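Local coordinates for LamCAT (Aquimarina, PDB 6JH5), which probably hydrolyses the β-1,3-glucan laminarin, acting as a marine bacterial laminarinase of glycoside hydrolase family 16, at residues E84-M89 with T155-Y160; I117-H122 with Y160-D165; N50-A55 with P220-V225; K76-G81 with V228-K233; W20-G25 with T66-K71. One frame throughout, in Å; residues are numbered along the deposited sequence.

Contact 1 of 5, residues E84-M89 with T155-Y160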
# COMPACT_ATOMS: atom_id res chain seq x y z
N GLU A 84 10.53 0.64 2.33
CA GLU A 84 10.00 1.25 3.56
C GLU A 84 9.46 2.66 3.36
O GLU A 84 9.82 3.31 2.44
CB GLU A 84 10.97 1.10 4.72
CG GLU A 84 12.18 1.97 4.71
CD GLU A 84 12.86 1.93 6.09
OE1 GLU A 84 12.79 0.90 6.78
OE2 GLU A 84 13.37 2.98 6.48
N ALA A 85 8.55 3.04 4.24
CA ALA A 85 7.98 4.39 4.18
C ALA A 85 7.68 4.86 5.60
O ALA A 85 7.32 4.04 6.39
CB ALA A 85 6.72 4.42 3.35
N ARG A 86 7.84 6.14 5.85
CA ARG A 86 7.48 6.74 7.15
C ARG A 86 6.14 7.43 6.94
O ARG A 86 6.09 8.33 6.17
CB ARG A 86 8.56 7.74 7.55
CG ARG A 86 8.31 8.39 8.90
CD ARG A 86 9.58 9.01 9.47
NE ARG A 86 9.30 9.58 10.77
CZ ARG A 86 9.10 10.85 11.02
NH1 ARG A 86 9.16 11.77 10.09
NH2 ARG A 86 8.80 11.23 12.25
N ILE A 87 5.10 6.89 7.58
CA ILE A 87 3.70 7.31 7.33
C ILE A 87 2.96 7.62 8.63
O ILE A 87 3.16 6.90 9.56
CB ILE A 87 2.98 6.14 6.65
CG1 ILE A 87 3.73 5.69 5.40
CG2 ILE A 87 1.54 6.46 6.33
CD1 ILE A 87 3.08 4.51 4.71
N ALA A 88 2.16 8.67 8.57
CA ALA A 88 1.20 9.06 9.62
C ALA A 88 -0.15 8.99 8.92
O ALA A 88 -0.28 9.54 7.89
CB ALA A 88 1.51 10.43 10.17
N MET A 89 -1.10 8.28 9.50
CA MET A 89 -2.37 8.13 8.77
C MET A 89 -3.55 8.44 9.67
O MET A 89 -3.43 8.33 10.85
CB MET A 89 -2.50 6.69 8.24
CG MET A 89 -2.72 5.66 9.32
SD MET A 89 -2.30 4.00 8.72
CE MET A 89 -0.53 3.96 8.98
N THR A 155 -1.81 7.62 13.90
CA THR A 155 -1.86 9.04 13.53
C THR A 155 -0.48 9.68 13.67
O THR A 155 -0.32 10.77 13.21
CB THR A 155 -2.95 9.77 14.31
OG1 THR A 155 -2.72 9.42 15.66
CG2 THR A 155 -4.33 9.30 13.91
N SER A 156 0.41 9.06 14.43
CA SER A 156 1.81 9.53 14.52
C SER A 156 2.62 8.85 13.42
O SER A 156 2.20 7.84 12.93
CB SER A 156 2.44 9.25 15.86
OG SER A 156 1.76 9.93 16.88
N TYR A 157 3.78 9.39 13.10
CA TYR A 157 4.60 8.71 12.08
C TYR A 157 5.18 7.42 12.67
O TYR A 157 5.67 7.41 13.75
CB TYR A 157 5.80 9.53 11.63
CG TYR A 157 5.46 10.80 10.90
CD1 TYR A 157 5.16 10.81 9.55
CD2 TYR A 157 5.46 11.99 11.58
CE1 TYR A 157 4.88 12.00 8.90
CE2 TYR A 157 5.17 13.18 10.95
CZ TYR A 157 4.88 13.19 9.60
OH TYR A 157 4.59 14.39 9.04
N HIS A 158 5.15 6.40 11.83
CA HIS A 158 5.75 5.08 12.08
C HIS A 158 6.45 4.62 10.80
O HIS A 158 6.13 5.09 9.76
CB HIS A 158 4.71 4.05 12.53
CG HIS A 158 4.12 4.33 13.87
ND1 HIS A 158 4.68 3.87 15.02
CD2 HIS A 158 3.02 5.01 14.23
CE1 HIS A 158 3.95 4.27 16.03
NE2 HIS A 158 2.93 4.94 15.58
N ILE A 159 7.43 3.74 10.96
CA ILE A 159 8.16 3.25 9.77
C ILE A 159 7.67 1.84 9.42
O ILE A 159 7.76 1.00 10.24
CB ILE A 159 9.66 3.25 10.07
CG1 ILE A 159 10.07 4.63 10.58
CG2 ILE A 159 10.46 2.79 8.86
CD1 ILE A 159 10.11 5.64 9.54
N TYR A 160 7.13 1.70 8.22
CA TYR A 160 6.57 0.42 7.75
C TYR A 160 7.54 -0.17 6.74
O TYR A 160 7.83 0.49 5.81
CB TYR A 160 5.18 0.68 7.17
CG TYR A 160 4.24 1.23 8.20
CD1 TYR A 160 3.63 0.39 9.11
CD2 TYR A 160 4.02 2.57 8.32
CE1 TYR A 160 2.76 0.87 10.07
CE2 TYR A 160 3.16 3.07 9.27
CZ TYR A 160 2.54 2.22 10.16
OH TYR A 160 1.72 2.70 11.11
O HOH W 1 8.64 7.74 12.94
O HOH W 2 1.48 5.38 11.24
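Thr-155 meets Met-89 at the end of an antiparallel strand pair of the β-jelly roll, the sandwich fold of family 16; its CA lies 3.2 Å from Met-89 O, a CA-H...O contact. Tyr-157 is gripped on both ring faces. Over one sits the small Ala-88, whose CB is 4.0 Å from the ring centroid in a CH-pi contact. Over the opposite face the guanidinium of Arg-86 is stacked at 23° to the ring, an off-centre cation-pi pair. Arg-86 reaches there with CG anti to the backbone N (chi1 -179°) and its chain extended to NE; its NH1 then salt-bridges Asp-226, a calcium ligand. With an alanine in place of Arg-86, this face of Tyr-157 would probably lose its cation and Asp-226 its charged mate. His-158 exchanges two backbone hydrogen bonds with Ile-87, and its ND1 is hydrogen-bonded to Asp-174. Ile-159 lays CD1 3.3 Å from Arg-86 CB, an apolar branch beside the arginine's aliphatic part. Tyr-160 likewise pairs with Ala-85 by two such bonds, its N 3.0 Å from Ala-85 O. A water joins Tyr-160 OH to Ile-87 O, and Met-89, bent at chi3, sets CE 3.3 Å from Tyr-160 OH.

Contact 2 of 5, residues I117-H122 with Y160-D165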
# COMPACT_ATOMS: atom_id res chain seq x y z
N ILE A 117 2.12 -7.59 -2.27
CA ILE A 117 2.72 -7.51 -0.91
C ILE A 117 2.16 -6.23 -0.28
O ILE A 117 2.49 -5.18 -0.72
CB ILE A 117 4.26 -7.48 -0.93
CG1 ILE A 117 4.89 -8.55 -1.82
CG2 ILE A 117 4.79 -7.53 0.49
CD1 ILE A 117 6.34 -8.27 -2.17
N ASP A 118 1.33 -6.38 0.74
CA ASP A 118 0.81 -5.21 1.47
C ASP A 118 1.78 -4.95 2.63
O ASP A 118 1.86 -5.73 3.52
CB ASP A 118 -0.60 -5.51 1.98
CG ASP A 118 -1.55 -5.93 0.89
OD1 ASP A 118 -1.71 -5.18 -0.02
OD2 ASP A 118 -2.08 -7.00 1.00
N ILE A 119 2.58 -3.90 2.51
CA ILE A 119 3.58 -3.58 3.56
C ILE A 119 2.86 -3.03 4.78
O ILE A 119 3.28 -3.30 5.87
CB ILE A 119 4.61 -2.61 2.96
CG1 ILE A 119 5.28 -3.25 1.74
CG2 ILE A 119 5.64 -2.24 4.02
CD1 ILE A 119 6.10 -2.28 0.92
N MET A 120 1.87 -2.19 4.53
CA MET A 120 1.03 -1.62 5.60
C MET A 120 -0.41 -1.48 5.10
O MET A 120 -0.59 -0.94 4.05
CB MET A 120 1.53 -0.24 6.04
CG MET A 120 0.77 0.41 7.18
SD MET A 120 -0.88 1.11 6.79
CE MET A 120 -0.45 2.45 5.68
N GLU A 121 -1.33 -2.03 5.87
CA GLU A 121 -2.75 -1.72 5.69
C GLU A 121 -3.34 -1.39 7.06
O GLU A 121 -2.96 -1.99 8.00
CB GLU A 121 -3.56 -2.83 5.05
CG GLU A 121 -3.37 -2.89 3.56
CD GLU A 121 -4.16 -4.05 2.99
OE1 GLU A 121 -3.76 -5.16 3.23
OE2 GLU A 121 -5.22 -3.79 2.42
N HIS A 122 -4.24 -0.42 7.10
CA HIS A 122 -4.96 -0.10 8.34
C HIS A 122 -6.44 0.10 8.00
O HIS A 122 -6.69 0.61 6.95
CB HIS A 122 -4.39 1.14 9.02
CG HIS A 122 -5.08 1.50 10.29
ND1 HIS A 122 -6.06 2.45 10.35
CD2 HIS A 122 -4.98 0.99 11.52
CE1 HIS A 122 -6.50 2.52 11.57
NE2 HIS A 122 -5.86 1.66 12.30
N TYR A 160 7.13 1.70 8.22
CA TYR A 160 6.57 0.42 7.75
C TYR A 160 7.54 -0.17 6.74
O TYR A 160 7.83 0.49 5.81
CB TYR A 160 5.18 0.68 7.17
CG TYR A 160 4.24 1.23 8.20
CD1 TYR A 160 3.63 0.39 9.11
CD2 TYR A 160 4.02 2.57 8.32
CE1 TYR A 160 2.76 0.87 10.07
CE2 TYR A 160 3.16 3.07 9.27
CZ TYR A 160 2.54 2.22 10.16
OH TYR A 160 1.72 2.70 11.11
N THR A 161 8.01 -1.37 7.00
CA THR A 161 9.08 -1.95 6.17
C THR A 161 8.84 -3.43 5.85
O THR A 161 8.26 -4.12 6.63
CB THR A 161 10.37 -1.92 7.02
OG1 THR A 161 10.60 -0.62 7.55
CG2 THR A 161 11.63 -2.40 6.34
N ILE A 162 9.35 -3.81 4.69
CA ILE A 162 9.53 -5.24 4.36
C ILE A 162 10.99 -5.46 4.00
O ILE A 162 11.58 -4.57 3.51
CB ILE A 162 8.64 -5.79 3.23
CG1 ILE A 162 8.75 -4.98 1.94
CG2 ILE A 162 7.21 -5.95 3.72
CD1 ILE A 162 8.32 -5.72 0.71
N GLU A 163 11.49 -6.64 4.32
CA GLU A 163 12.79 -7.12 3.83
C GLU A 163 12.41 -8.33 2.99
O GLU A 163 11.75 -9.17 3.47
CB GLU A 163 13.77 -7.41 4.95
CG GLU A 163 14.26 -6.16 5.64
CD GLU A 163 15.25 -6.47 6.74
OE1 GLU A 163 15.62 -7.61 6.85
OE2 GLU A 163 15.57 -5.59 7.47
N TRP A 164 12.85 -8.34 1.75
CA TRP A 164 12.42 -9.38 0.80
C TRP A 164 13.65 -9.92 0.07
O TRP A 164 14.40 -9.17 -0.42
CB TRP A 164 11.42 -8.71 -0.13
CG TRP A 164 11.02 -9.38 -1.40
CD1 TRP A 164 10.85 -10.71 -1.66
CD2 TRP A 164 10.66 -8.69 -2.60
NE1 TRP A 164 10.42 -10.88 -2.94
CE2 TRP A 164 10.31 -9.67 -3.55
CE3 TRP A 164 10.62 -7.35 -2.97
CZ2 TRP A 164 9.93 -9.33 -4.83
CZ3 TRP A 164 10.24 -7.02 -4.24
CH2 TRP A 164 9.91 -8.00 -5.16
N ASP A 165 13.77 -11.23 0.07
CA ASP A 165 14.85 -11.90 -0.67
C ASP A 165 14.27 -13.14 -1.33
O ASP A 165 13.12 -13.37 -1.25
CB ASP A 165 16.13 -12.10 0.14
CG ASP A 165 16.09 -13.20 1.19
OD1 ASP A 165 15.13 -13.93 1.23
OD2 ASP A 165 17.02 -13.26 1.97
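Met-120 and Ile-117 each lay a carbon over an aromatic face of the strand opposite. Met-120 CG is 3.5 Å from the centroid of the Tyr-160 ring, a CH-pi contact; CG stands anti to the backbone N (chi1 -178°), and the bend at chi2 carries SD obliquely over the same ring, a Met-aromatic contact. Ile-117 CD1 sits above the centre of the six-membered ring of Trp-164, 4.3 Å from its centroid. Between these aromatic contacts the packing is aliphatic, with Ile-119 CG2 also on the backbone of Tyr-160 and Thr-161. Ile-119 crosses Ile-162 at about a right angle, its CG1 3.9 Å from Ile-162 CG2, and Ile-117 CG2 meets Ile-162 CD1 at 4.0 Å. No hydrogen bond joins the segments, as suits two layers meeting through a hydrophobic core, where isoleucine and methionine chains meet aromatic rings. Ile-119 and Met-120 both face Phe-99, a classic β-bulge; it lies between Asp-118 and Glu-121, which with Glu-116 fit the E-x-D-x-x-E signature of family 16 enzymes.

Contact 3 of 5, residues N50-A55 with P220-V225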
# COMPACT_ATOMS: atom_id res chain seq x y z
N ASN A 50 6.34 16.65 2.99
CA ASN A 50 5.61 15.37 3.10
C ASN A 50 4.62 15.27 1.95
O ASN A 50 4.06 16.25 1.58
CB ASN A 50 4.65 15.38 4.29
CG ASN A 50 5.22 14.95 5.61
OD1 ASN A 50 4.46 14.71 6.54
ND2 ASN A 50 6.53 14.94 5.74
N LEU A 51 4.46 14.06 1.43
CA LEU A 51 3.35 13.81 0.49
C LEU A 51 2.09 13.85 1.36
O LEU A 51 2.12 13.32 2.46
CB LEU A 51 3.48 12.42 -0.13
CG LEU A 51 2.21 11.86 -0.76
CD1 LEU A 51 1.86 12.59 -2.05
CD2 LEU A 51 2.38 10.38 -1.05
N VAL A 52 1.07 14.53 0.89
CA VAL A 52 -0.22 14.53 1.61
C VAL A 52 -1.25 13.92 0.68
O VAL A 52 -1.45 14.45 -0.36
CB VAL A 52 -0.67 15.95 1.96
CG1 VAL A 52 -1.99 15.92 2.71
CG2 VAL A 52 0.39 16.67 2.75
N ILE A 53 -1.85 12.82 1.10
CA ILE A 53 -3.00 12.26 0.36
C ILE A 53 -4.22 12.66 1.18
O ILE A 53 -4.29 12.28 2.30
CB ILE A 53 -2.89 10.74 0.20
CG1 ILE A 53 -1.81 10.39 -0.82
CG2 ILE A 53 -4.24 10.18 -0.21
CD1 ILE A 53 -1.61 8.92 -1.03
N THR A 54 -5.10 13.47 0.60
CA THR A 54 -6.26 13.96 1.35
C THR A 54 -7.51 13.26 0.83
O THR A 54 -7.71 13.29 -0.33
CB THR A 54 -6.43 15.47 1.14
OG1 THR A 54 -5.23 16.10 1.55
CG2 THR A 54 -7.59 16.05 1.91
N ALA A 55 -8.27 12.64 1.73
CA ALA A 55 -9.57 12.08 1.33
C ALA A 55 -10.61 13.15 1.64
O ALA A 55 -10.52 13.77 2.66
CB ALA A 55 -9.86 10.80 2.05
N PRO A 220 -12.12 16.77 5.91
CA PRO A 220 -11.07 16.08 5.16
C PRO A 220 -10.06 15.30 6.03
O PRO A 220 -9.77 15.70 7.09
CB PRO A 220 -10.38 17.23 4.41
CG PRO A 220 -10.52 18.38 5.36
CD PRO A 220 -11.94 18.21 5.89
N ALA A 221 -9.54 14.21 5.47
CA ALA A 221 -8.61 13.35 6.23
C ALA A 221 -7.27 13.30 5.50
O ALA A 221 -7.28 13.13 4.32
CB ALA A 221 -9.22 11.99 6.37
N ARG A 222 -6.19 13.39 6.25
CA ARG A 222 -4.84 13.45 5.63
C ARG A 222 -3.97 12.25 5.97
O ARG A 222 -3.77 11.96 7.11
CB ARG A 222 -4.15 14.73 6.09
CG ARG A 222 -4.76 15.98 5.49
CD ARG A 222 -4.45 17.23 6.28
NE ARG A 222 -3.06 17.47 6.56
CZ ARG A 222 -2.30 18.28 5.86
NH1 ARG A 222 -2.80 18.87 4.79
NH2 ARG A 222 -1.06 18.49 6.21
N MET A 223 -3.44 11.64 4.92
CA MET A 223 -2.43 10.58 5.06
C MET A 223 -1.10 11.25 4.68
O MET A 223 -1.02 11.81 3.61
CB MET A 223 -2.72 9.40 4.13
CG MET A 223 -1.64 8.37 4.07
SD MET A 223 -2.18 7.05 2.93
CE MET A 223 -0.78 5.93 3.01
N LEU A 224 -0.14 11.22 5.59
CA LEU A 224 1.16 11.88 5.37
C LEU A 224 2.29 10.87 5.16
O LEU A 224 2.46 10.00 5.96
CB LEU A 224 1.47 12.76 6.58
CG LEU A 224 0.31 13.63 7.04
CD1 LEU A 224 0.70 14.36 8.31
CD2 LEU A 224 -0.07 14.63 5.97
N VAL A 225 3.05 11.06 4.08
CA VAL A 225 4.20 10.17 3.83
C VAL A 225 5.46 11.05 3.78
O VAL A 225 5.53 11.90 2.96
CB VAL A 225 3.99 9.36 2.55
CG1 VAL A 225 5.13 8.39 2.34
CG2 VAL A 225 2.67 8.62 2.58
O HOH W 3 -5.09 18.41 3.07
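The strands holding Leu-51 and Val-225 run antiparallel, at 157° and 4.6 Å between axes, joined by six backbone hydrogen bonds in three pairs: Leu-51 with Val-225, Ile-53 with Met-223 and Ala-55 with Ala-221. The central pair is nearly straight, its Met-223 N to Ile-53 O bond measuring 2.8 Å with 177° at the hydrogen. These six residues are apolar and turn to one face, as a core requires. There Leu-51 and Val-225 lie side by side, with Leu-51 CD2 4.0 Å from Val-225 CG2. On the other face Val-52 CG2 packs on Leu-224 CD2 at 3.8 Å, and Val-52 CG1 lies over one face of the Arg-222 guanidinium, 3.7 Å from Arg-222 NH1. The bend at chi3 (53°) folds Arg-222 back over the valine, and a water accepts from its NH1 at 2.9 Å while also bonded to Thr-54 OG1; NH1 has a salt bridge to Glu-47 besides. Gly-49 and Asp-226, which bind calcium, adjoin the Asn-50 and Val-225 end. In the jelly roll, this part of strand 221-232 lies between strands 50-60 and 81-88, while strands 63-71 and 197-205 pack against the core face, Met-70 and Leu-201 on Leu-51, Met-203 on Met-223.

Contact 4 of 5, residues K76-G81 with V228-K233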
# COMPACT_ATOMS: atom_id res chain seq x y z
N LYS A 76 9.22 2.58 -12.02
CA LYS A 76 10.23 1.93 -11.15
C LYS A 76 9.69 0.62 -10.55
O LYS A 76 8.58 0.61 -10.10
CB LYS A 76 10.62 2.86 -10.00
CG LYS A 76 11.20 4.19 -10.41
CD LYS A 76 12.61 4.10 -11.00
CE LYS A 76 13.09 5.44 -11.51
NZ LYS A 76 14.35 5.35 -12.26
N SER A 77 10.50 -0.42 -10.62
CA SER A 77 10.13 -1.72 -10.02
C SER A 77 11.40 -2.47 -9.61
O SER A 77 12.46 -2.11 -10.05
CB SER A 77 9.26 -2.55 -10.87
OG SER A 77 9.97 -2.97 -11.98
N TRP A 78 11.23 -3.36 -8.65
CA TRP A 78 12.37 -4.05 -8.02
C TRP A 78 12.07 -5.53 -7.77
O TRP A 78 10.98 -5.86 -7.46
CB TRP A 78 12.68 -3.38 -6.68
CG TRP A 78 12.90 -1.91 -6.78
CD1 TRP A 78 14.09 -1.26 -6.95
CD2 TRP A 78 11.90 -0.88 -6.70
NE1 TRP A 78 13.89 0.08 -7.00
CE2 TRP A 78 12.57 0.34 -6.86
CE3 TRP A 78 10.53 -0.89 -6.54
CZ2 TRP A 78 11.89 1.55 -6.84
CZ3 TRP A 78 9.86 0.30 -6.53
CH2 TRP A 78 10.53 1.50 -6.67
N LYS A 79 13.12 -6.34 -7.87
CA LYS A 79 13.05 -7.76 -7.48
C LYS A 79 13.99 -7.90 -6.29
O LYS A 79 15.16 -7.76 -6.49
CB LYS A 79 13.54 -8.66 -8.60
CG LYS A 79 13.49 -10.14 -8.24
CD LYS A 79 13.94 -10.94 -9.41
CE LYS A 79 14.41 -12.32 -9.09
NZ LYS A 79 14.65 -13.08 -10.33
N TYR A 80 13.39 -8.02 -5.11
CA TYR A 80 14.01 -8.17 -3.77
C TYR A 80 14.43 -6.79 -3.25
O TYR A 80 14.66 -5.90 -4.04
CB TYR A 80 15.20 -9.14 -3.80
CG TYR A 80 14.88 -10.49 -4.39
CD1 TYR A 80 13.68 -11.11 -4.14
CD2 TYR A 80 15.78 -11.13 -5.20
CE1 TYR A 80 13.38 -12.34 -4.68
CE2 TYR A 80 15.51 -12.37 -5.74
CZ TYR A 80 14.29 -12.97 -5.50
OH TYR A 80 14.02 -14.17 -6.05
N GLY A 81 14.58 -6.69 -1.94
CA GLY A 81 15.07 -5.43 -1.36
C GLY A 81 14.41 -5.12 -0.03
O GLY A 81 13.68 -5.93 0.43
N VAL A 228 9.48 7.48 0.89
CA VAL A 228 9.45 6.07 0.45
C VAL A 228 10.88 5.76 0.03
O VAL A 228 11.41 6.52 -0.74
CB VAL A 228 8.48 5.81 -0.71
CG1 VAL A 228 8.44 4.33 -1.01
CG2 VAL A 228 7.08 6.28 -0.38
N ARG A 229 11.45 4.68 0.53
CA ARG A 229 12.84 4.35 0.16
C ARG A 229 12.96 2.87 -0.21
O ARG A 229 12.32 2.08 0.40
CB ARG A 229 13.80 4.67 1.32
CG ARG A 229 13.93 6.15 1.60
CD ARG A 229 14.77 6.46 2.82
NE ARG A 229 14.72 7.89 3.11
CZ ARG A 229 14.92 8.44 4.29
NH1 ARG A 229 15.18 7.70 5.34
NH2 ARG A 229 14.85 9.74 4.41
N VAL A 230 13.80 2.57 -1.18
CA VAL A 230 14.07 1.15 -1.54
C VAL A 230 15.58 0.92 -1.48
O VAL A 230 16.28 1.68 -2.05
CB VAL A 230 13.53 0.77 -2.94
CG1 VAL A 230 13.92 -0.65 -3.30
CG2 VAL A 230 12.02 0.93 -3.02
N TYR A 231 15.99 -0.09 -0.73
CA TYR A 231 17.41 -0.48 -0.67
C TYR A 231 17.53 -1.90 -1.20
O TYR A 231 16.59 -2.62 -1.19
CB TYR A 231 17.88 -0.58 0.78
CG TYR A 231 17.68 0.66 1.60
CD1 TYR A 231 16.44 0.98 2.12
CD2 TYR A 231 18.73 1.50 1.88
CE1 TYR A 231 16.25 2.11 2.88
CE2 TYR A 231 18.56 2.63 2.64
CZ TYR A 231 17.32 2.94 3.14
OH TYR A 231 17.15 4.06 3.88
N GLN A 232 18.72 -2.23 -1.68
CA GLN A 232 18.96 -3.58 -2.18
C GLN A 232 20.37 -4.01 -1.75
O GLN A 232 21.15 -3.18 -1.38
CB GLN A 232 18.82 -3.62 -3.71
CG GLN A 232 17.39 -3.60 -4.22
CD GLN A 232 17.26 -3.77 -5.72
OE1 GLN A 232 17.98 -3.18 -6.49
NE2 GLN A 232 16.30 -4.58 -6.13
N LYS A 233 20.59 -5.31 -1.77
CA LYS A 233 21.94 -5.87 -1.55
C LYS A 233 22.65 -5.90 -2.90
O LYS A 233 23.49 -5.08 -3.09
CB LYS A 233 21.80 -7.33 -1.10
CG LYS A 233 21.02 -7.52 0.18
CD LYS A 233 21.75 -6.99 1.34
CE LYS A 233 20.97 -7.08 2.63
NZ LYS A 233 20.83 -8.48 3.05
O HOH W 4 15.59 -5.16 -8.99
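Trp-78 on Val-230 and Gln-232 on Tyr-80 make a loop-to-strand contact, the loop before strand 81-88 folding against the C-terminal end of strand 221-232. Val-230 sends both methyls to the indole: CG1 is 3.7 Å from the centroid of the five-membered ring, almost on its normal, and CG2 lies over the six-membered ring. The broad indole takes both on one face. Trp-78 also packs on Ile-199 of strand 197-205, which ties the loop to the core of the jelly-roll sandwich. An alanine in place of Trp-78 would probably open a gap over the two methyls of Val-230. Gln-232 is extended beyond CG, and its NE2 donates to Tyr-80 O at 3.0 Å, almost straight at 175°, with the oxygen in the amide plane. The same NE2 and Lys-79 N both donate to one water. Gly-81 CA lies 3.2 Å from Tyr-231 O; a side chain would collide with that oxygen, and with phi at 143° a CB would also press on Tyr-80 O.

Contact 5 of 5, residues W20-G25 with T66-K71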
# COMPACT_ATOMS: atom_id res chain seq x y z
N TRP A 20 5.93 8.60 -10.14
CA TRP A 20 4.55 8.20 -9.74
C TRP A 20 3.52 8.50 -10.84
O TRP A 20 3.55 9.55 -11.40
CB TRP A 20 4.13 8.90 -8.46
CG TRP A 20 4.99 8.65 -7.26
CD1 TRP A 20 6.01 9.44 -6.83
CD2 TRP A 20 4.88 7.58 -6.31
NE1 TRP A 20 6.55 8.93 -5.69
CE2 TRP A 20 5.88 7.80 -5.35
CE3 TRP A 20 4.04 6.47 -6.18
CZ2 TRP A 20 6.07 6.94 -4.28
CZ3 TRP A 20 4.24 5.62 -5.12
CH2 TRP A 20 5.23 5.86 -4.19
N VAL A 21 2.65 7.53 -11.06
CA VAL A 21 1.49 7.55 -12.00
C VAL A 21 0.23 7.52 -11.13
O VAL A 21 0.24 6.85 -10.15
CB VAL A 21 1.58 6.31 -12.93
CG1 VAL A 21 0.41 6.24 -13.87
CG2 VAL A 21 2.87 6.34 -13.70
N PHE A 22 -0.83 8.19 -11.56
CA PHE A 22 -2.04 8.29 -10.70
C PHE A 22 -3.25 7.61 -11.30
O PHE A 22 -3.45 7.68 -12.47
CB PHE A 22 -2.36 9.77 -10.45
CG PHE A 22 -1.34 10.46 -9.59
CD1 PHE A 22 -0.12 10.86 -10.10
CD2 PHE A 22 -1.60 10.71 -8.26
CE1 PHE A 22 0.81 11.49 -9.31
CE2 PHE A 22 -0.66 11.34 -7.47
CZ PHE A 22 0.54 11.72 -7.99
N GLU A 23 -4.03 6.96 -10.45
CA GLU A 23 -5.28 6.37 -10.94
C GLU A 23 -6.38 7.44 -10.86
O GLU A 23 -6.24 8.38 -10.12
CB GLU A 23 -5.74 5.18 -10.12
CG GLU A 23 -4.75 4.04 -10.07
CD GLU A 23 -4.54 3.27 -11.36
OE1 GLU A 23 -5.13 3.64 -12.35
OE2 GLU A 23 -3.77 2.34 -11.32
N THR A 24 -7.41 7.23 -11.64
CA THR A 24 -8.58 8.14 -11.65
C THR A 24 -9.87 7.33 -11.50
O THR A 24 -9.98 6.34 -12.16
CB THR A 24 -8.64 8.89 -12.98
OG1 THR A 24 -7.44 9.65 -13.10
CG2 THR A 24 -9.83 9.81 -13.08
N GLY A 25 -10.78 7.77 -10.64
CA GLY A 25 -12.09 7.09 -10.57
C GLY A 25 -12.23 5.95 -9.57
O GLY A 25 -11.40 5.79 -8.72
N THR A 66 -13.48 11.47 -2.52
CA THR A 66 -12.30 11.51 -3.41
C THR A 66 -11.06 11.23 -2.58
O THR A 66 -11.05 11.50 -1.41
CB THR A 66 -12.17 12.84 -4.15
OG1 THR A 66 -12.06 13.88 -3.19
CG2 THR A 66 -13.32 13.07 -5.10
N SER A 67 -10.07 10.67 -3.23
CA SER A 67 -8.79 10.36 -2.57
C SER A 67 -7.72 10.15 -3.66
O SER A 67 -7.94 10.54 -4.76
CB SER A 67 -8.90 9.17 -1.66
OG SER A 67 -7.75 9.04 -0.88
N THR A 68 -6.59 9.59 -3.28
CA THR A 68 -5.53 9.36 -4.29
C THR A 68 -5.04 7.91 -4.24
O THR A 68 -4.98 7.38 -3.18
CB THR A 68 -4.33 10.29 -4.03
OG1 THR A 68 -4.71 11.55 -4.56
CG2 THR A 68 -3.05 9.89 -4.73
N ARG A 69 -4.78 7.35 -5.40
CA ARG A 69 -4.08 6.05 -5.53
C ARG A 69 -2.94 6.31 -6.51
O ARG A 69 -3.21 6.65 -7.62
CB ARG A 69 -5.01 4.95 -6.02
CG ARG A 69 -4.35 3.59 -6.22
CD ARG A 69 -5.34 2.47 -6.25
NE ARG A 69 -4.83 1.33 -6.97
CZ ARG A 69 -5.37 0.12 -6.93
NH1 ARG A 69 -6.40 -0.11 -6.13
NH2 ARG A 69 -4.88 -0.85 -7.67
N MET A 70 -1.71 6.16 -6.05
CA MET A 70 -0.56 6.48 -6.93
C MET A 70 0.39 5.29 -6.95
O MET A 70 0.42 4.57 -5.99
CB MET A 70 0.11 7.77 -6.45
CG MET A 70 0.53 7.72 -5.02
SD MET A 70 0.84 9.37 -4.28
CE MET A 70 2.46 9.76 -4.95
N LYS A 71 1.13 5.13 -8.04
CA LYS A 71 1.95 3.91 -8.20
C LYS A 71 3.22 4.20 -9.00
O LYS A 71 3.26 5.17 -9.68
CB LYS A 71 1.14 2.85 -8.94
CG LYS A 71 0.65 3.27 -10.31
CD LYS A 71 -0.33 2.32 -10.93
CE LYS A 71 -0.69 2.72 -12.34
NZ LYS A 71 -1.70 1.83 -12.94
O HOH W 5 -5.12 9.24 -7.68
O HOH W 6 -3.04 0.82 -9.15
O HOH W 7 -3.20 3.79 -14.53
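A short edge strand of the jelly roll, Val-21 and Phe-22, is zipped antiparallel onto strand 63-71 by two backbone hydrogen bonds between Val-21 and Lys-71 and one from Glu-23 N to Arg-69 O. The shortest joins Val-21 N to Lys-71 O at 2.8 Å. Phe-22 and Met-70 form a non-hydrogen-bonded pair, and Met-70 serves two aromatic rings at once. Met-70 CB lies over one face of Phe-22, 4.1 Å from the ring centroid, while Thr-68 CG2 touches the ring's edge. The bend at chi3 (-78°) then turns Met-70 CE onto Trp-20, 3.7 Å from the centroid of the five-membered ring, with SD oblique to both rings in Met-aromatic contacts. A flexible unbranched chain suits this double role; Trp-20 itself is anchored by NE1 to Asp-10. Beside the strand pairing, the extended Lys-71 crosses Glu-23 at about a right angle and places NZ 2.7 Å from Glu-23 OE2, a salt bridge in which NZ meets OE2 from above the carboxylate plane (37° out of it). Lys-71 NZ also bonds Gln-73. One water donates to Glu-23 OE2 and accepts from Arg-69 NE; another lies 2.9 Å from Glu-23 OE1 and accepts from Lys-71 NZ.

In the fold
Along the chain contact 5 closes first, before contacts 1, 2 and 4 open, while contact 3 joins residues far apart in sequence and encloses contacts 1 and 2; contact 4 encloses both as well and crosses contact 3. Strand 221-232 carries contacts 3 and 4, centres about 24 Å apart, and strand 158-164 carries contacts 1 and 2, centres about 12 Å apart and sharing Tyr-160. Contacts 1 and 3 are stitched by Tyr-157 OH to Asn-50 OD1 beside the calcium site, and contacts 3 and 5 by Leu-51 on Met-70. Contacts 1, 3 and 5 are strand pairings, contact 2 is core packing and contact 4 ties a loop to a strand, within one jelly roll.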